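Side-chain contacts in actin depolymerization factor 2 (Plasmodium berghei, PDB 2XFA), which probably binds actin and promotes the disassembly of actin filaments in the malaria parasite: residues Ile59-Arg62 with Ile63-Leu67; Lys107-Tyr110 with Ala111-Glu115. One frame throughout, in Å; residues are numbered along the deposited sequence.

How the contacts relate
Contacts 1 and 2 are both i to i+4 contacts within single helices of the ADF/cofilin fold, in which helices pack on a mixed beta-sheet. Contact 1 covers most of helix 56-65 and the residues that follow; contact 2 lies in the middle of helix 104-118. Their centres are about 21 Å apart, on opposite sides of the chain's centre, and their nearest atoms stay about 9 Å from each other, so they do not touch. The sheet relates them: Ile63 and Leu67 of contact 1 and Tyr110 and Ser113 of contact 2 pack on strand 73-81, and both contacts also reach strand 31-37.

Contact 1 (Ile59-Arg62 with Ile63-Leu67); sequences IIMR and IKNNL
Ile59 O accepts the amide of Ile63 at 2.9 Å with an N-H...O angle of 162°, and Lys64 N to Ile60 O and Asn65 N to Met61 O repeat this alpha-helical i to i+4 pattern in the last turns of helix 56-65. In this ADF/cofilin fold Ile59 and Ile63 both face the sheet, side by side and pointing the same way. A chi1 of -180° sets CG1 of Ile59 beside the carbonyl carbon, and the turn at chi2 (-90°) brings CD1 to Ile63; the two residues also meet Tyr31, and beneath them lie Met79, Ile75 and Ala77 of strand 73-81. Asn66 N bonds to Ile63 O at 2.9 Å. The Arg62 chain is bent at chi2 and chi3, and its NE makes a salt bridge with Glu48. The methyls Ile59 CD1 and Ile63 CD1 are modelled 3.2 Å apart, too close to be taken literally. On another flank Lys64 sets its CB 3.3 Å from Ile60 O and touches Phe137 of helix 137-146, while Met61 and Asn65 run alongside each other, Met61 CG coming 4.0 Å from Asn65 ND2.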
loop_
_atom_site.group_PDB
_atom_site.type_symbol
_atom_site.label_atom_id
_atom_site.label_comp_id
_atom_site.label_asym_id
_atom_site.label_seq_id
_atom_site.Cartn_x
_atom_site.Cartn_y
_atom_site.Cartn_z
ATOM N N ILE A 59 -9.836 2.911 -7.837
ATOM C CA ILE A 59 -9.209 2.273 -6.698
ATOM C C ILE A 59 -8.235 3.244 -6.003
ATOM O O ILE A 59 -8.191 3.316 -4.783
ATOM C CB ILE A 59 -8.611 0.886 -7.055
ATOM C CG1 ILE A 59 -7.975 0.247 -5.832
ATOM C CG2 ILE A 59 -7.580 1.002 -8.148
ATOM C CD1 ILE A 59 -6.555 0.599 -5.693
ATOM N N ILE A 60 -7.472 3.983 -6.800
ATOM C CA ILE A 60 -6.564 5.022 -6.333
ATOM C C ILE A 60 -7.338 6.092 -5.529
ATOM O O ILE A 60 -6.885 6.527 -4.469
ATOM C CB ILE A 60 -5.849 5.690 -7.526
ATOM C CG1 ILE A 60 -4.878 4.707 -8.200
ATOM C CG2 ILE A 60 -5.125 6.959 -7.099
ATOM C CD1 ILE A 60 -4.466 5.147 -9.606
ATOM N N MET A 61 -8.523 6.460 -6.008
ATOM C CA MET A 61 -9.368 7.413 -5.278
ATOM C C MET A 61 -9.774 6.868 -3.911
ATOM O O MET A 61 -9.688 7.572 -2.891
ATOM C CB MET A 61 -10.592 7.782 -6.108
ATOM C CG MET A 61 -11.540 8.740 -5.435
ATOM S SD MET A 61 -13.087 8.821 -6.351
ATOM C CE MET A 61 -13.596 7.104 -6.303
ATOM N N ARG A 62 -10.202 5.608 -3.882
ATOM C CA ARG A 62 -10.605 4.978 -2.626
ATOM C C ARG A 62 -9.447 4.872 -1.635
ATOM O O ARG A 62 -9.611 5.097 -0.444
ATOM C CB ARG A 62 -11.165 3.587 -2.902
ATOM C CG ARG A 62 -12.385 3.591 -3.810
ATOM C CD ARG A 62 -13.657 3.634 -3.018
ATOM N NE ARG A 62 -14.084 2.300 -2.615
ATOM C CZ ARG A 62 -15.074 1.627 -3.193
ATOM N NH1 ARG A 62 -15.751 2.156 -4.210
ATOM N NH2 ARG A 62 -15.390 0.419 -2.751
ATOM N N ILE A 63 -8.268 4.518 -2.128
ATOM C CA ILE A 63 -7.106 4.450 -1.256
ATOM C C ILE A 63 -6.799 5.816 -0.694
ATOM O O ILE A 63 -6.546 5.951 0.488
ATOM C CB ILE A 63 -5.855 3.944 -1.986
ATOM C CG1 ILE A 63 -6.060 2.507 -2.447
ATOM C CG2 ILE A 63 -4.658 4.014 -1.073
ATOM C CD1 ILE A 63 -4.893 1.988 -3.290
ATOM N N LYS A 64 -6.832 6.821 -1.558
ATOM C CA LYS A 64 -6.480 8.176 -1.166
ATOM C C LYS A 64 -7.391 8.678 -0.044
ATOM O O LYS A 64 -6.941 9.331 0.890
ATOM C CB LYS A 64 -6.551 9.108 -2.364
ATOM C CG LYS A 64 -6.227 10.562 -2.032
ATOM C CD LYS A 64 -7.358 11.482 -2.452
ATOM C CE LYS A 64 -7.148 12.896 -1.917
ATOM N NZ LYS A 64 -8.243 13.827 -2.333
ATOM N N ASN A 65 -8.666 8.341 -0.117
ATOM C CA ASN A 65 -9.604 8.824 0.886
ATOM C C ASN A 65 -9.328 8.217 2.256
ATOM O O ASN A 65 -9.828 8.713 3.250
ATOM C CB ASN A 65 -11.043 8.569 0.448
ATOM C CG ASN A 65 -11.466 9.480 -0.673
ATOM O OD1 ASN A 65 -11.000 10.616 -0.762
ATOM N ND2 ASN A 65 -12.348 8.990 -1.545
ATOM N N ASN A 66 -8.509 7.163 2.302
ATOM C CA ASN A 66 -8.091 6.551 3.577
ATOM C C ASN A 66 -6.760 7.060 4.120
ATOM O O ASN A 66 -6.303 6.601 5.164
ATOM C CB ASN A 66 -7.964 5.026 3.454
ATOM C CG ASN A 66 -9.297 4.331 3.247
ATOM O OD1 ASN A 66 -9.597 3.849 2.150
ATOM N ND2 ASN A 66 -10.103 4.267 4.305
ATOM N N LEU A 67 -6.129 7.987 3.411
ATOM C CA LEU A 67 -4.814 8.481 3.802
ATOM C C LEU A 67 -4.891 9.902 4.327
ATOM O O LEU A 67 -5.862 10.603 4.070
ATOM C CB LEU A 67 -3.865 8.429 2.594
ATOM C CG LEU A 67 -3.729 7.009 2.018
ATOM C CD1 LEU A 67 -2.858 7.013 0.761
ATOM C CD2 LEU A 67 -3.165 6.052 3.082
#

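Contact 2 (Lys107-Tyr110 with Ala111-Glu115); sequences KMLY and AASKE
Ala111 N donates to Lys107 O at 3.1 Å and Ala112 N to Met108 O at 2.8 Å, two regular alpha-helical bonds in the middle of helix 104-118. At the next residue, Ser113, the backbone pattern changes. Its N makes a weak bond to Leu109 O, with an N-H...O angle of only 121°, and a second bond to Tyr110 O at 3.2 Å that comes from above the carbonyl plane. Tyr110 O also takes a weak bond from Lys114 N and one from the hydroxyl of Tyr74.

The side-chain bond comes from Ser113, whose OG donates to Leu109 O at 2.7 Å. A chi1 of -63° sets OG anti to the carbonyl carbon and beside the backbone N, the side from which it reaches Leu109 O, 29° out of the carbonyl plane. Leu109 O takes the short OG bond and the weak N bond from the same serine.

The carbon atoms meet oxygens rather than one another: Ala112 CB sits 3.3 Å from Met108 O, and Leu109 CG passes 4.2 Å from Ser113 OG.

Helix 104-118 is the crossover of a beta-alpha-beta unit between strands 89-97 and 126-130. Tyr110 leans on Phe96, meets the Tyr74 ring, and bonds through OH to Ile36 N of strand 31-37; Lys107 NZ reaches Ser98 and Pro99, and Lys114 NZ bonds Ser127 of strand 126-130.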
loop_
_atom_site.group_PDB
_atom_site.type_symbol
_atom_site.label_atom_id
_atom_site.label_comp_id
_atom_site.label_asym_id
_atom_site.label_seq_id
_atom_site.Cartn_x
_atom_site.Cartn_y
_atom_site.Cartn_z
ATOM N N LYS A 107 8.088 8.961 10.491
ATOM C CA LYS A 107 8.751 8.769 9.202
ATOM C C LYS A 107 9.902 7.754 9.276
ATOM O O LYS A 107 9.933 6.785 8.527
ATOM C CB LYS A 107 9.248 10.099 8.628
ATOM C CG LYS A 107 8.215 10.824 7.782
ATOM C CD LYS A 107 8.707 12.183 7.319
ATOM C CE LYS A 107 9.000 12.181 5.827
ATOM N NZ LYS A 107 7.838 11.744 4.995
ATOM N N MET A 108 10.848 7.973 10.178
ATOM C CA MET A 108 11.988 7.059 10.286
ATOM C C MET A 108 11.564 5.632 10.633
ATOM O O MET A 108 11.989 4.694 9.983
ATOM C CB MET A 108 13.044 7.602 11.254
ATOM C CG MET A 108 13.753 8.846 10.713
ATOM S SD MET A 108 15.052 9.519 11.781
ATOM C CE MET A 108 16.480 8.536 11.312
ATOM N N LEU A 109 10.684 5.478 11.617
ATOM C CA LEU A 109 10.198 4.158 11.995
ATOM C C LEU A 109 9.517 3.402 10.847
ATOM O O LEU A 109 9.753 2.215 10.650
ATOM C CB LEU A 109 9.235 4.260 13.167
ATOM C CG LEU A 109 9.074 2.917 13.879
ATOM C CD1 LEU A 109 10.224 2.707 14.871
ATOM C CD2 LEU A 109 7.731 2.839 14.584
ATOM N N TYR A 110 8.655 4.078 10.097
ATOM C CA TYR A 110 8.022 3.427 8.958
ATOM C C TYR A 110 9.050 2.997 7.900
ATOM O O TYR A 110 8.998 1.887 7.386
ATOM C CB TYR A 110 6.953 4.330 8.337
ATOM C CG TYR A 110 5.597 4.152 8.958
ATOM C CD1 TYR A 110 5.219 4.881 10.075
ATOM C CD2 TYR A 110 4.699 3.258 8.433
ATOM C CE1 TYR A 110 3.943 4.728 10.631
ATOM C CE2 TYR A 110 3.431 3.110 8.966
ATOM C CZ TYR A 110 3.063 3.846 10.061
ATOM O OH TYR A 110 1.819 3.665 10.591
ATOM N N ALA A 111 9.974 3.886 7.577
ATOM C CA ALA A 111 10.993 3.570 6.597
ATOM C C ALA A 111 11.859 2.431 7.100
ATOM O O ALA A 111 12.197 1.540 6.344
ATOM C CB ALA A 111 11.847 4.791 6.291
ATOM N N ALA A 112 12.199 2.452 8.386
ATOM C CA ALA A 112 13.131 1.462 8.908
ATOM C C ALA A 112 12.468 0.105 9.074
ATOM O O ALA A 112 13.152 -0.891 9.223
ATOM C CB ALA A 112 13.742 1.926 10.227
ATOM N N SER A 113 11.138 0.085 9.030
ATOM C CA SER A 113 10.330 -1.125 9.218
ATOM C C SER A 113 9.807 -1.679 7.896
ATOM O O SER A 113 9.369 -2.827 7.821
ATOM C CB SER A 113 9.110 -0.815 10.104
ATOM O OG SER A 113 9.489 -0.409 11.413
ATOM N N LYS A 114 9.814 -0.844 6.863
ATOM C CA LYS A 114 9.241 -1.222 5.570
ATOM C C LYS A 114 9.737 -2.619 5.133
ATOM O O LYS A 114 8.940 -3.500 4.786
ATOM C CB LYS A 114 9.603 -0.153 4.542
ATOM C CG LYS A 114 9.132 -0.406 3.120
ATOM C CD LYS A 114 9.615 0.747 2.227
ATOM C CE LYS A 114 9.860 0.324 0.773
ATOM N NZ LYS A 114 8.801 0.807 -0.186
ATOM N N GLU A 115 11.051 -2.816 5.172
ATOM C CA GLU A 115 11.659 -4.103 4.786
ATOM C C GLU A 115 11.094 -5.316 5.530
ATOM O O GLU A 115 10.947 -6.408 4.961
ATOM C CB GLU A 115 13.186 -4.085 4.987
ATOM C CG GLU A 115 13.936 -2.940 4.296
ATOM C CD GLU A 115 14.062 -1.689 5.169
ATOM O OE1 GLU A 115 15.110 -1.529 5.843
ATOM O OE2 GLU A 115 13.115 -0.870 5.175
#